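Local coordinates for protein putative metal-dependent hydrolase (PDB 6KNS) that binds two zinc ions in a metallo-beta-lactamase fold and probably acts as a metal-dependent hydrolase, perhaps related to short-form RNase Z enzymes, at residues 9-14 and 26-31; 34-39 and 57-62; 134-139 and 165-170. All blocks are in the same frame, centred on the assembly; numbering follows the deposited sequence.

Contact 1 (9-14 and 26-31)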
ATOM      1  N   VAL A   9      -2.840  -0.522  22.135  1.00 23.50           N
ATOM      2  CA  VAL A   9      -3.235  -0.087  20.823  1.00 22.09           C
ATOM      3  C   VAL A   9      -2.095   0.753  20.243  1.00 21.68           C
ATOM      4  O   VAL A   9      -1.656   1.716  20.886  1.00 21.30           O
ATOM      5  CB  VAL A   9      -4.516   0.768  20.853  1.00 23.15           C
ATOM      6  CG1 VAL A   9      -4.865   1.255  19.417  1.00 22.02           C
ATOM      7  CG2 VAL A   9      -5.724  -0.022  21.512  1.00 22.08           C
ATOM      8  N   THR A  10      -1.597   0.369  19.060  1.00 19.86           N
ATOM      9  CA  THR A  10      -0.541   1.131  18.378  1.00 19.81           C
ATOM     10  C   THR A  10      -1.067   1.643  17.044  1.00 19.16           C
ATOM     11  O   THR A  10      -1.520   0.847  16.212  1.00 18.57           O
ATOM     12  CB  THR A  10       0.704   0.296  18.103  1.00 20.31           C
ATOM     13  OG1 THR A  10       1.154  -0.307  19.313  1.00 20.10           O
ATOM     14  CG2 THR A  10       1.863   1.188  17.487  1.00 18.03           C
ATOM     15  N   VAL A  11      -1.037   2.959  16.830  1.00 18.62           N
ATOM     16  CA  VAL A  11      -1.480   3.482  15.534  1.00 17.95           C
ATOM     17  C   VAL A  11      -0.416   3.128  14.494  1.00 18.27           C
ATOM     18  O   VAL A  11       0.748   3.373  14.704  1.00 18.25           O
ATOM     19  CB  VAL A  11      -1.700   4.996  15.575  1.00 18.10           C
ATOM     20  CG1 VAL A  11      -2.072   5.529  14.196  1.00 15.06           C
ATOM     21  CG2 VAL A  11      -2.774   5.355  16.631  1.00 17.33           C
ATOM     22  N   ILE A  12      -0.821   2.494  13.408  1.00 19.04           N
ATOM     23  CA  ILE A  12       0.121   2.097  12.358  1.00 18.19           C
ATOM     24  C   ILE A  12       0.054   3.116  11.258  1.00 18.60           C
ATOM     25  O   ILE A  12       1.078   3.498  10.708  1.00 18.45           O
ATOM     26  CB  ILE A  12      -0.166   0.716  11.799  1.00 17.85           C
ATOM     27  CG1 ILE A  12      -0.201  -0.301  12.935  1.00 19.07           C
ATOM     28  CG2 ILE A  12       0.919   0.334  10.760  1.00 16.38           C
ATOM     29  CD1 ILE A  12       1.092  -0.431  13.721  1.00 17.40           C
ATOM     30  N   GLY A  13      -1.152   3.602  10.953  1.00 18.33           N
ATOM     31  CA  GLY A  13      -1.259   4.706   9.971  1.00 18.30           C
ATOM     32  C   GLY A  13      -2.553   5.461  10.207  1.00 18.21           C
ATOM     33  O   GLY A  13      -3.534   4.893  10.688  1.00 17.87           O
ATOM     34  N   CYS A  14      -2.559   6.724   9.870  1.00 18.21           N
ATOM     35  CA  CYS A  14      -3.618   7.594  10.363  1.00 19.58           C
ATOM     36  C   CYS A  14      -4.112   8.674   9.401  1.00 19.30           C
ATOM     37  O   CYS A  14      -5.013   9.459   9.788  1.00 19.95           O
ATOM     38  CB  CYS A  14      -3.161   8.245  11.681  1.00 20.27           C
ATOM     39  SG  CYS A  14      -1.763   9.268  11.423  1.00 23.66           S
ATOM     40  N   SER A  26      -5.284   4.390   7.160  1.00 17.45           N
ATOM     41  CA  SER A  26      -5.811   3.671   8.300  1.00 18.03           C
ATOM     42  C   SER A  26      -5.278   2.254   8.557  1.00 17.84           C
ATOM     43  O   SER A  26      -5.369   1.375   7.724  1.00 18.38           O
ATOM     44  CB  SER A  26      -7.324   3.618   8.242  1.00 18.44           C
ATOM     45  OG  SER A  26      -7.882   4.927   8.272  1.00 18.94           O
ATOM     46  N   GLY A  27      -4.771   2.073   9.768  1.00 18.24           N
ATOM     47  CA  GLY A  27      -4.335   0.791  10.307  1.00 18.73           C
ATOM     48  C   GLY A  27      -4.042   0.924  11.797  1.00 19.18           C
ATOM     49  O   GLY A  27      -3.282   1.820  12.219  1.00 19.41           O
ATOM     50  N   TYR A  28      -4.663   0.063  12.607  1.00 19.61           N
ATOM     51  CA  TYR A  28      -4.503   0.110  14.083  1.00 19.63           C
ATOM     52  C   TYR A  28      -4.207  -1.280  14.630  1.00 20.69           C
ATOM     53  O   TYR A  28      -4.948  -2.232  14.352  1.00 21.74           O
ATOM     54  CB  TYR A  28      -5.753   0.677  14.733  1.00 19.14           C
ATOM     55  CG  TYR A  28      -6.093   1.980  14.112  1.00 18.15           C
ATOM     56  CD1 TYR A  28      -5.588   3.154  14.626  1.00 18.76           C
ATOM     57  CD2 TYR A  28      -6.867   2.042  12.965  1.00 17.44           C
ATOM     58  CE1 TYR A  28      -5.860   4.375  14.027  1.00 20.10           C
ATOM     59  CE2 TYR A  28      -7.145   3.251  12.365  1.00 21.07           C
ATOM     60  CZ  TYR A  28      -6.636   4.420  12.912  1.00 20.14           C
ATOM     61  OH  TYR A  28      -6.901   5.612  12.325  1.00 20.06           O
ATOM     62  N   LEU A  29      -3.140  -1.389  15.424  1.00 20.99           N
ATOM     63  CA  LEU A  29      -2.727  -2.666  15.959  1.00 20.71           C
ATOM     64  C   LEU A  29      -3.225  -2.784  17.395  1.00 21.98           C
ATOM     65  O   LEU A  29      -2.813  -2.012  18.260  1.00 21.38           O
ATOM     66  CB  LEU A  29      -1.212  -2.794  15.905  1.00 20.81           C
ATOM     67  CG  LEU A  29      -0.540  -3.958  16.656  1.00 20.48           C
ATOM     68  CD1 LEU A  29      -0.950  -5.322  16.141  1.00 19.70           C
ATOM     69  CD2 LEU A  29       0.952  -3.814  16.529  1.00 17.78           C
ATOM     70  N   PHE A  30      -4.092  -3.773  17.631  1.00 21.84           N
ATOM     71  CA  PHE A  30      -4.593  -4.071  18.962  1.00 22.02           C
ATOM     72  C   PHE A  30      -3.946  -5.334  19.476  1.00 22.58           C
ATOM     73  O   PHE A  30      -3.995  -6.354  18.823  1.00 23.15           O
ATOM     74  CB  PHE A  30      -6.097  -4.279  18.913  1.00 22.82           C
ATOM     75  CG  PHE A  30      -6.890  -3.011  18.752  1.00 20.83           C
ATOM     76  CD1 PHE A  30      -6.847  -2.304  17.582  1.00 19.93           C
ATOM     77  CD2 PHE A  30      -7.686  -2.544  19.796  1.00 23.44           C
ATOM     78  CE1 PHE A  30      -7.588  -1.156  17.440  1.00 21.84           C
ATOM     79  CE2 PHE A  30      -8.435  -1.407  19.660  1.00 21.83           C
ATOM     80  CZ  PHE A  30      -8.386  -0.702  18.497  1.00 21.84           C
ATOM     81  N   GLN A  31      -3.346  -5.267  20.661  1.00 23.46           N
ATOM     82  CA  GLN A  31      -2.656  -6.402  21.216  1.00 24.58           C
ATOM     83  C   GLN A  31      -3.114  -6.715  22.596  1.00 26.19           C
ATOM     84  O   GLN A  31      -3.382  -5.823  23.391  1.00 26.82           O
ATOM     85  CB  GLN A  31      -1.140  -6.181  21.220  1.00 24.30           C
ATOM     86  CG  GLN A  31      -0.537  -6.137  19.816  1.00 23.76           C
ATOM     87  CD  GLN A  31       0.955  -5.821  19.839  1.00 26.44           C
ATOM     88  OE1 GLN A  31       1.391  -4.696  20.186  1.00 25.51           O
ATOM     89  NE2 GLN A  31       1.746  -6.819  19.502  1.00 24.47           N
TER
HETATM   90  O   HOH W   1      -0.158  -2.419  20.030  1.00 18.48           O

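Contact 2 (34-39 and 57-62). With CA (calcium ion), chain F.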
ATOM      1  N   ASP A  34      -0.275 -12.570  23.833  1.00 33.74           N
ATOM      2  CA  ASP A  34       0.264 -12.998  22.508  1.00 33.49           C
ATOM      3  C   ASP A  34      -0.651 -12.745  21.301  1.00 31.65           C
ATOM      4  O   ASP A  34      -0.247 -12.987  20.166  1.00 29.90           O
ATOM      5  CB  ASP A  34       0.622 -14.490  22.509  1.00 35.14           C
ATOM      6  CG  ASP A  34       1.900 -14.782  23.259  1.00 39.93           C
ATOM      7  OD1 ASP A  34       2.747 -13.858  23.372  1.00 43.75           O
ATOM      8  OD2 ASP A  34       2.059 -15.946  23.740  1.00 46.60           O
ATOM      9  N   TYR A  35      -1.867 -12.263  21.551  1.00 30.81           N
ATOM     10  CA  TYR A  35      -2.819 -11.994  20.479  1.00 29.63           C
ATOM     11  C   TYR A  35      -2.598 -10.629  19.848  1.00 28.02           C
ATOM     12  O   TYR A  35      -2.396  -9.641  20.572  1.00 26.90           O
ATOM     13  CB  TYR A  35      -4.252 -12.092  21.000  1.00 30.28           C
ATOM     14  CG  TYR A  35      -5.273 -12.295  19.909  1.00 29.04           C
ATOM     15  CD1 TYR A  35      -6.013 -11.219  19.437  1.00 27.67           C
ATOM     16  CD2 TYR A  35      -5.502 -13.569  19.355  1.00 29.16           C
ATOM     17  CE1 TYR A  35      -6.946 -11.378  18.450  1.00 28.10           C
ATOM     18  CE2 TYR A  35      -6.454 -13.746  18.341  1.00 29.45           C
ATOM     19  CZ  TYR A  35      -7.166 -12.627  17.899  1.00 28.71           C
ATOM     20  OH  TYR A  35      -8.096 -12.709  16.934  1.00 29.71           O
ATOM     21  N   SER A  36      -2.654 -10.615  18.502  1.00 26.40           N
ATOM     22  CA  SER A  36      -2.484  -9.448  17.676  1.00 26.24           C
ATOM     23  C   SER A  36      -3.601  -9.325  16.654  1.00 24.96           C
ATOM     24  O   SER A  36      -3.756 -10.219  15.824  1.00 24.18           O
ATOM     25  CB  SER A  36      -1.167  -9.528  16.894  1.00 26.04           C
ATOM     26  OG  SER A  36      -0.075  -9.317  17.774  1.00 31.35           O
ATOM     27  N   LEU A  37      -4.316  -8.195  16.706  1.00 23.40           N
ATOM     28  CA  LEU A  37      -5.411  -7.885  15.782  1.00 23.05           C
ATOM     29  C   LEU A  37      -5.118  -6.596  15.023  1.00 22.02           C
ATOM     30  O   LEU A  37      -4.853  -5.579  15.634  1.00 23.35           O
ATOM     31  CB  LEU A  37      -6.721  -7.693  16.560  1.00 23.20           C
ATOM     32  CG  LEU A  37      -7.992  -7.268  15.822  1.00 22.37           C
ATOM     33  CD1 LEU A  37      -8.375  -8.353  14.823  1.00 21.06           C
ATOM     34  CD2 LEU A  37      -9.151  -6.919  16.823  1.00 21.27           C
ATOM     35  N   LEU A  38      -5.200  -6.643  13.706  1.00 20.99           N
ATOM     36  CA  LEU A  38      -5.020  -5.469  12.893  1.00 20.65           C
ATOM     37  C   LEU A  38      -6.404  -4.985  12.490  1.00 19.96           C
ATOM     38  O   LEU A  38      -7.175  -5.734  11.910  1.00 21.08           O
ATOM     39  CB  LEU A  38      -4.172  -5.772  11.640  1.00 19.23           C
ATOM     40  CG  LEU A  38      -4.012  -4.576  10.676  1.00 18.97           C
ATOM     41  CD1 LEU A  38      -3.168  -3.448  11.235  1.00 16.82           C
ATOM     42  CD2 LEU A  38      -3.491  -4.975   9.286  1.00 18.78           C
ATOM     43  N   VAL A  39      -6.703  -3.743  12.827  1.00 19.24           N
ATOM     44  CA  VAL A  39      -7.950  -3.111  12.491  1.00 18.45           C
ATOM     45  C   VAL A  39      -7.666  -2.152  11.335  1.00 19.06           C
ATOM     46  O   VAL A  39      -6.978  -1.139  11.502  1.00 19.03           O
ATOM     47  CB  VAL A  39      -8.542  -2.376  13.703  1.00 19.71           C
ATOM     48  CG1 VAL A  39      -9.787  -1.565  13.310  1.00 18.57           C
ATOM     49  CG2 VAL A  39      -8.860  -3.372  14.826  1.00 16.96           C
ATOM     50  N   LYS A  57       3.042 -13.636  13.090  1.00 30.79           N
ATOM     51  CA  LYS A  57       2.536 -13.474  14.446  1.00 30.22           C
ATOM     52  C   LYS A  57       1.222 -12.685  14.484  1.00 28.10           C
ATOM     53  O   LYS A  57       0.655 -12.484  15.524  1.00 28.19           O
ATOM     54  CB  LYS A  57       3.614 -12.834  15.323  1.00 31.07           C
ATOM     55  CG  LYS A  57       4.652 -13.856  15.803  1.00 34.30           C
ATOM     56  CD  LYS A  57       5.804 -13.168  16.561  1.00 40.30           C
ATOM     57  CE  LYS A  57       7.000 -14.123  16.865  1.00 43.98           C
ATOM     58  NZ  LYS A  57       8.319 -13.399  16.927  1.00 43.24           N
ATOM     59  N   LEU A  58       0.703 -12.298  13.332  1.00 26.22           N
ATOM     60  CA  LEU A  58      -0.554 -11.587  13.266  1.00 25.10           C
ATOM     61  C   LEU A  58      -1.697 -12.611  13.332  1.00 24.53           C
ATOM     62  O   LEU A  58      -1.728 -13.545  12.545  1.00 25.71           O
ATOM     63  CB  LEU A  58      -0.563 -10.774  11.972  1.00 24.63           C
ATOM     64  CG  LEU A  58      -1.624  -9.711  11.748  1.00 25.70           C
ATOM     65  CD1 LEU A  58      -1.422  -8.521  12.741  1.00 24.11           C
ATOM     66  CD2 LEU A  58      -1.519  -9.282  10.289  1.00 22.76           C
ATOM     67  N   ASP A  59      -2.610 -12.472  14.284  1.00 23.92           N
ATOM     68  CA  ASP A  59      -3.657 -13.461  14.495  1.00 24.60           C
ATOM     69  C   ASP A  59      -4.929 -13.192  13.705  1.00 24.05           C
ATOM     70  O   ASP A  59      -5.649 -14.122  13.362  1.00 24.64           O
ATOM     71  CB  ASP A  59      -4.032 -13.548  15.972  1.00 25.73           C
ATOM     72  CG  ASP A  59      -2.852 -13.968  16.853  1.00 27.62           C
ATOM     73  OD1 ASP A  59      -2.638 -15.183  17.072  1.00 28.34           O
ATOM     74  OD2 ASP A  59      -2.121 -13.080  17.297  1.00 26.51           O
ATOM     75  N   ALA A  60      -5.252 -11.928  13.457  1.00 22.48           N
ATOM     76  CA  ALA A  60      -6.473 -11.632  12.718  1.00 21.93           C
ATOM     77  C   ALA A  60      -6.451 -10.213  12.233  1.00 20.26           C
ATOM     78  O   ALA A  60      -5.716  -9.394  12.752  1.00 20.87           O
ATOM     79  CB  ALA A  60      -7.718 -11.890  13.603  1.00 22.98           C
ATOM     80  N   VAL A  61      -7.233  -9.963  11.197  1.00 19.65           N
ATOM     81  CA  VAL A  61      -7.456  -8.650  10.651  1.00 18.47           C
ATOM     82  C   VAL A  61      -8.969  -8.426  10.658  1.00 19.34           C
ATOM     83  O   VAL A  61      -9.728  -9.362  10.466  1.00 19.33           O
ATOM     84  CB  VAL A  61      -6.944  -8.555   9.218  1.00 18.00           C
ATOM     85  CG1 VAL A  61      -7.249  -7.171   8.609  1.00 16.24           C
ATOM     86  CG2 VAL A  61      -5.434  -8.860   9.159  1.00 17.08           C
ATOM     87  N   ILE A  62      -9.392  -7.182  10.876  1.00 19.16           N
ATOM     88  CA  ILE A  62     -10.798  -6.794  10.697  1.00 19.41           C
ATOM     89  C   ILE A  62     -10.845  -5.457   9.974  1.00 18.53           C
ATOM     90  O   ILE A  62     -10.024  -4.562  10.265  1.00 18.95           O
ATOM     91  CB  ILE A  62     -11.589  -6.741  12.040  1.00 19.96           C
ATOM     92  CG1 ILE A  62     -13.050  -6.364  11.799  1.00 20.63           C
ATOM     93  CG2 ILE A  62     -11.016  -5.709  12.997  1.00 21.35           C
ATOM     94  CD1 ILE A  62     -13.947  -6.770  12.997  1.00 22.59           C
TER
HETATM   95 CA    CA F 302       0.228 -14.127  17.676  1.00 63.01          CA
HETATM   96  O   HOH W   2       0.796 -11.677  18.029  1.00 35.22           O

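Contact 3 (134-139 and 165-170)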
ATOM      1  N   THR A 134     -18.173  -5.356  18.993  1.00 26.89           N
ATOM      2  CA  THR A 134     -19.539  -5.046  18.574  1.00 27.60           C
ATOM      3  C   THR A 134     -19.464  -3.865  17.597  1.00 26.84           C
ATOM      4  O   THR A 134     -18.450  -3.148  17.554  1.00 26.54           O
ATOM      5  CB  THR A 134     -20.485  -4.695  19.770  1.00 29.07           C
ATOM      6  OG1 THR A 134     -19.839  -3.752  20.617  1.00 30.37           O
ATOM      7  CG2 THR A 134     -20.924  -5.963  20.603  1.00 29.01           C
ATOM      8  N   PHE A 135     -20.527  -3.659  16.825  1.00 27.41           N
ATOM      9  CA  PHE A 135     -20.483  -2.829  15.595  1.00 26.09           C
ATOM     10  C   PHE A 135     -21.605  -1.802  15.556  1.00 26.74           C
ATOM     11  O   PHE A 135     -22.670  -2.053  16.084  1.00 27.12           O
ATOM     12  CB  PHE A 135     -20.631  -3.729  14.378  1.00 25.45           C
ATOM     13  CG  PHE A 135     -19.564  -4.777  14.289  1.00 25.93           C
ATOM     14  CD1 PHE A 135     -18.327  -4.484  13.735  1.00 25.17           C
ATOM     15  CD2 PHE A 135     -19.756  -6.014  14.836  1.00 27.72           C
ATOM     16  CE1 PHE A 135     -17.308  -5.434  13.687  1.00 25.98           C
ATOM     17  CE2 PHE A 135     -18.753  -6.973  14.770  1.00 28.29           C
ATOM     18  CZ  PHE A 135     -17.520  -6.672  14.212  1.00 26.03           C
ATOM     19  N   LEU A 136     -21.357  -0.669  14.910  1.00 26.10           N
ATOM     20  CA  LEU A 136     -22.408   0.310  14.591  1.00 26.72           C
ATOM     21  C   LEU A 136     -22.239   0.737  13.128  1.00 26.55           C
ATOM     22  O   LEU A 136     -21.139   1.145  12.715  1.00 24.03           O
ATOM     23  CB  LEU A 136     -22.312   1.521  15.506  1.00 26.58           C
ATOM     24  CG  LEU A 136     -23.253   2.709  15.264  1.00 28.26           C
ATOM     25  CD1 LEU A 136     -24.723   2.322  15.542  1.00 26.96           C
ATOM     26  CD2 LEU A 136     -22.838   3.923  16.125  1.00 25.71           C
ATOM     27  N   LYS A 137     -23.314   0.645  12.339  1.00 27.54           N
ATOM     28  CA  LYS A 137     -23.258   1.145  10.960  1.00 27.71           C
ATOM     29  C   LYS A 137     -23.046   2.662  10.944  1.00 27.27           C
ATOM     30  O   LYS A 137     -23.664   3.378  11.732  1.00 27.35           O
ATOM     31  CB  LYS A 137     -24.534   0.815  10.238  1.00 29.89           C
ATOM     32  CG  LYS A 137     -24.411   0.878   8.724  1.00 31.54           C
ATOM     33  CD  LYS A 137     -25.654   0.144   8.103  1.00 36.63           C
ATOM     34  CE  LYS A 137     -25.618   0.213   6.584  1.00 38.16           C
ATOM     35  NZ  LYS A 137     -25.369   1.628   6.161  1.00 38.75           N
ATOM     36  N   THR A 138     -22.141   3.139  10.084  1.00 25.52           N
ATOM     37  CA  THR A 138     -21.840   4.572  10.023  1.00 25.18           C
ATOM     38  C   THR A 138     -22.612   5.240   8.867  1.00 25.46           C
ATOM     39  O   THR A 138     -23.216   4.568   8.044  1.00 24.83           O
ATOM     40  CB  THR A 138     -20.332   4.809   9.880  1.00 24.30           C
ATOM     41  OG1 THR A 138     -19.849   4.277   8.636  1.00 22.65           O
ATOM     42  CG2 THR A 138     -19.557   4.145  11.069  1.00 23.31           C
ATOM     43  N   ILE A 139     -22.589   6.562   8.822  1.00 25.70           N
ATOM     44  CA  ILE A 139     -23.154   7.288   7.710  1.00 26.38           C
ATOM     45  C   ILE A 139     -21.973   7.600   6.817  1.00 25.24           C
ATOM     46  O   ILE A 139     -21.142   8.432   7.156  1.00 25.06           O
ATOM     47  CB  ILE A 139     -23.865   8.553   8.143  1.00 27.12           C
ATOM     48  CG1 ILE A 139     -24.838   8.247   9.299  1.00 29.19           C
ATOM     49  CG2 ILE A 139     -24.572   9.177   6.938  1.00 26.82           C
ATOM     50  CD1 ILE A 139     -25.907   9.338   9.519  1.00 29.98           C
ATOM     51  N   GLN A 165     -23.507  11.196  13.842  1.00 27.65           N
ATOM     52  CA  GLN A 165     -24.849  10.706  14.232  1.00 29.33           C
ATOM     53  C   GLN A 165     -24.937  10.519  15.738  1.00 30.02           C
ATOM     54  O   GLN A 165     -23.941  10.151  16.395  1.00 28.43           O
ATOM     55  CB  GLN A 165     -25.206   9.388  13.505  1.00 29.19           C
ATOM     56  CG  GLN A 165     -24.140   8.290  13.651  1.00 28.14           C
ATOM     57  CD  GLN A 165     -24.511   6.987  12.971  1.00 27.70           C
ATOM     58  OE1 GLN A 165     -25.567   6.875  12.402  1.00 31.07           O
ATOM     59  NE2 GLN A 165     -23.615   6.004  13.012  1.00 26.76           N
ATOM     60  N   ASP A 166     -26.127  10.777  16.281  1.00 31.67           N
ATOM     61  CA  ASP A 166     -26.379  10.655  17.709  1.00 32.76           C
ATOM     62  C   ASP A 166     -26.120   9.241  18.197  1.00 32.43           C
ATOM     63  O   ASP A 166     -25.683   9.033  19.320  1.00 33.09           O
ATOM     64  CB  ASP A 166     -27.831  11.033  18.048  1.00 35.69           C
ATOM     65  CG  ASP A 166     -28.082  12.550  18.027  1.00 37.71           C
ATOM     66  OD1 ASP A 166     -27.120  13.350  18.045  1.00 39.98           O
ATOM     67  OD2 ASP A 166     -29.262  12.932  18.013  1.00 43.45           O
ATOM     68  N   SER A 167     -26.385   8.261  17.360  1.00 31.30           N
ATOM     69  CA  SER A 167     -26.199   6.870  17.767  1.00 31.80           C
ATOM     70  C   SER A 167     -24.740   6.545  18.204  1.00 30.17           C
ATOM     71  O   SER A 167     -24.496   5.568  18.922  1.00 30.44           O
ATOM     72  CB  SER A 167     -26.622   5.973  16.622  1.00 30.83           C
ATOM     73  OG  SER A 167     -25.861   6.337  15.473  1.00 31.40           O
ATOM     74  N   PHE A 168     -23.763   7.349  17.794  1.00 29.04           N
ATOM     75  CA  PHE A 168     -22.402   7.108  18.280  1.00 27.85           C
ATOM     76  C   PHE A 168     -22.288   7.259  19.817  1.00 29.16           C
ATOM     77  O   PHE A 168     -21.350   6.735  20.417  1.00 27.40           O
ATOM     78  CB  PHE A 168     -21.421   8.082  17.633  1.00 27.16           C
ATOM     79  CG  PHE A 168     -20.854   7.633  16.305  1.00 25.17           C
ATOM     80  CD1 PHE A 168     -20.128   6.472  16.210  1.00 24.86           C
ATOM     81  CD2 PHE A 168     -20.981   8.436  15.176  1.00 24.41           C
ATOM     82  CE1 PHE A 168     -19.552   6.087  14.990  1.00 25.82           C
ATOM     83  CE2 PHE A 168     -20.426   8.067  13.968  1.00 25.80           C
ATOM     84  CZ  PHE A 168     -19.700   6.896  13.869  1.00 25.04           C
ATOM     85  N   ILE A 169     -23.234   7.972  20.451  1.00 30.59           N
ATOM     86  CA  ILE A 169     -23.083   8.322  21.859  1.00 31.71           C
ATOM     87  C   ILE A 169     -23.343   7.123  22.746  1.00 33.03           C
ATOM     88  O   ILE A 169     -22.466   6.774  23.537  1.00 33.69           O
ATOM     89  CB  ILE A 169     -23.907   9.570  22.246  1.00 33.21           C
ATOM     90  CG1 ILE A 169     -23.236  10.814  21.657  1.00 33.24           C
ATOM     91  CG2 ILE A 169     -24.052   9.727  23.772  1.00 33.31           C
ATOM     92  CD1 ILE A 169     -24.126  12.061  21.657  1.00 37.66           C
ATOM     93  N   PRO A 170     -24.526   6.479  22.627  1.00 34.37           N
ATOM     94  CA  PRO A 170     -24.730   5.219  23.352  1.00 35.04           C
ATOM     95  C   PRO A 170     -23.734   4.129  22.971  1.00 33.63           C
ATOM     96  O   PRO A 170     -23.266   3.402  23.831  1.00 33.64           O
ATOM     97  CB  PRO A 170     -26.142   4.782  22.938  1.00 36.47           C
ATOM     98  CG  PRO A 170     -26.804   5.999  22.397  1.00 36.60           C
ATOM     99  CD  PRO A 170     -25.768   6.970  21.996  1.00 35.04           C
TER

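Contact 1 (9-14 and 26-31)
V9 and F30 face each other across an antiparallel strand pair that carries a classic beta bulge, within one of the two mixed sheets of the metallo-beta-lactamase fold. The short axes of 9-13 and 27-31 run 156° apart in direction.

The backbone bonds define the register. T10 and L29 form a hydrogen-bonded pair, T10 N giving to L29 O and L29 N to T10 O. Beyond V11 and Y28 the pairing slips by one residue. I12 N (2.8 Å) and G13 N (3.1 Å) both donate to G27 O, which is the signature of the bulge; G13 N meets that oxygen on a lone pair. G27 N returns a bond to G13 O from above the carbonyl plane.

Apolar contacts divide between the two faces. V9, V11, Y28 and F30 share one, where V9 CG2 sits over the F30 ring, 3.9 Å from its centroid, in a CH-pi contact. A chi1 of 178° puts V9 CG1 anti to the backbone N, leaving CG2, anti to the carbonyl carbon, over the ring. V11 CG1 approaches Y28 CE1 at 4.0 Å, the two side chains lying side by side, while Y28 OH is hydrogen-bonded to T216 OG1. On the other face I12 CD1 reaches L29 CB at 4.0 Å, and helix 45-49 packs against both I12 and L29.

The bulged end of the pair lies beside the zinc site: the S26 side chain is about 5 Å from a bound zinc ion and touches H217, a zinc ligand.

At the other end water bridges the strands, with T10 OG1 2.6 Å from the water oxygen and Q31 OE1 2.8 Å from it.

Contact 2 (34-39 and 57-62)
The Y35 ring has D59 CB over one face, 3.4 Å above its plane and offset toward the rim, and the D59 carboxylate is stacked with it, the planes 17° apart. A60 CB approaches the same residue obliquely, 3.5 Å from Y35 OH. CG of Y35 is anti to the backbone N (chi1 -160°), which starts the ring toward D59.

D59 OD2 has two partners. It binds the calcium ion at 2.6 Å and accepts from S36 N at 2.8 Å, on its anti side and 30° out of the carboxylate plane. D34 O, K57 O and a water also bind the calcium ion; that water donates to S36 OG, so S36 stands in the second shell. Calcium thus joins the start of both segments.

From there the strands run parallel. S36 O accepts from D59 N and A60 N, then L38 N gives to A60 O (3.0 Å) and I62 N to L38 O (2.8 Å). V39 CG2 meets I62 CG2 at 3.7 Å.

Strands 35-39 and 60-62 belong to a beta-alpha-beta unit through helix 45-49. Strand 27-32 flanks 35-39, strand 94-98 flanks 60-62, and strand 131-137 of the second sheet packs on L37 and I62.

Contact 3 (134-139 and 165-170)
L136 and Q165 reach toward each other tip to tip, joining strand 131-137 to the turn that leads into helix 168-171.

One hydrogen bond links the segments directly. Q165 NE2 donates to K137 O at 2.9 Å with an N-H...O angle of 164°, a nearly straight bond. The donor lies in the carbonyl plane on a lone pair, and the acceptor is only 4° out of the Q165 amide plane, so both flat groups are well aligned for it. CG of Q165 stands between the backbone N and the carbonyl carbon (chi1 53°), and beyond CG the chain is extended, carrying the amide across to the strand.

Van der Waals packing lies beside this bond. Two of its contacts are apolar: L136 CD2 lies 3.7 Å from F168 CD1, and T138 CG2 meets F168 CZ at 3.9 Å, approaching the ring obliquely. The same leucine methyl, L136 CD2, also comes to 3.6 Å from S167 O. The amide itself covers part of the F168 ring, with Q165 NE2 3.9 Å above its plane and offset toward the rim. I139 CG1 comes to 3.5 Å from Q165 OE1, and its CD1 rests near Q165 CB.

Q165 to F168 form a type I beta turn, F168 N donating to Q165 O; F168 also packs on I204 of helix 198-208.

The arrangement flanks the zinc-binding loops of the metallo-beta-lactamase fold: T138 lies two residues before the zinc ligand H140, and T138 OG1 is hydrogen-bonded to O of D161, the aspartate that binds both zinc ions.

Overall arrangement
From the N terminus, contact 1 closes first, pairing strands 7-13 and 27-32 with 11 residues between its segments. Contact 2 follows, with helix 45-49 in the connection between its strands. The two join in one sheet: F30 N to L37 O and Y28 O to V39 N are both 2.8 Å, probable hydrogen bonds, and F30 CD1 packs on V39 CG2. Contact 3 comes later, joining a strand of the second sheet to the turn and helix at 165-170 and closing a connection that includes strands 145-150 and 155-158. The three are in series, with none nested or crossed. Contacts 2 and 3 meet where I62 CD1 packs on F135 CE1, tying the sheets together; contacts 1 and 3 do not touch.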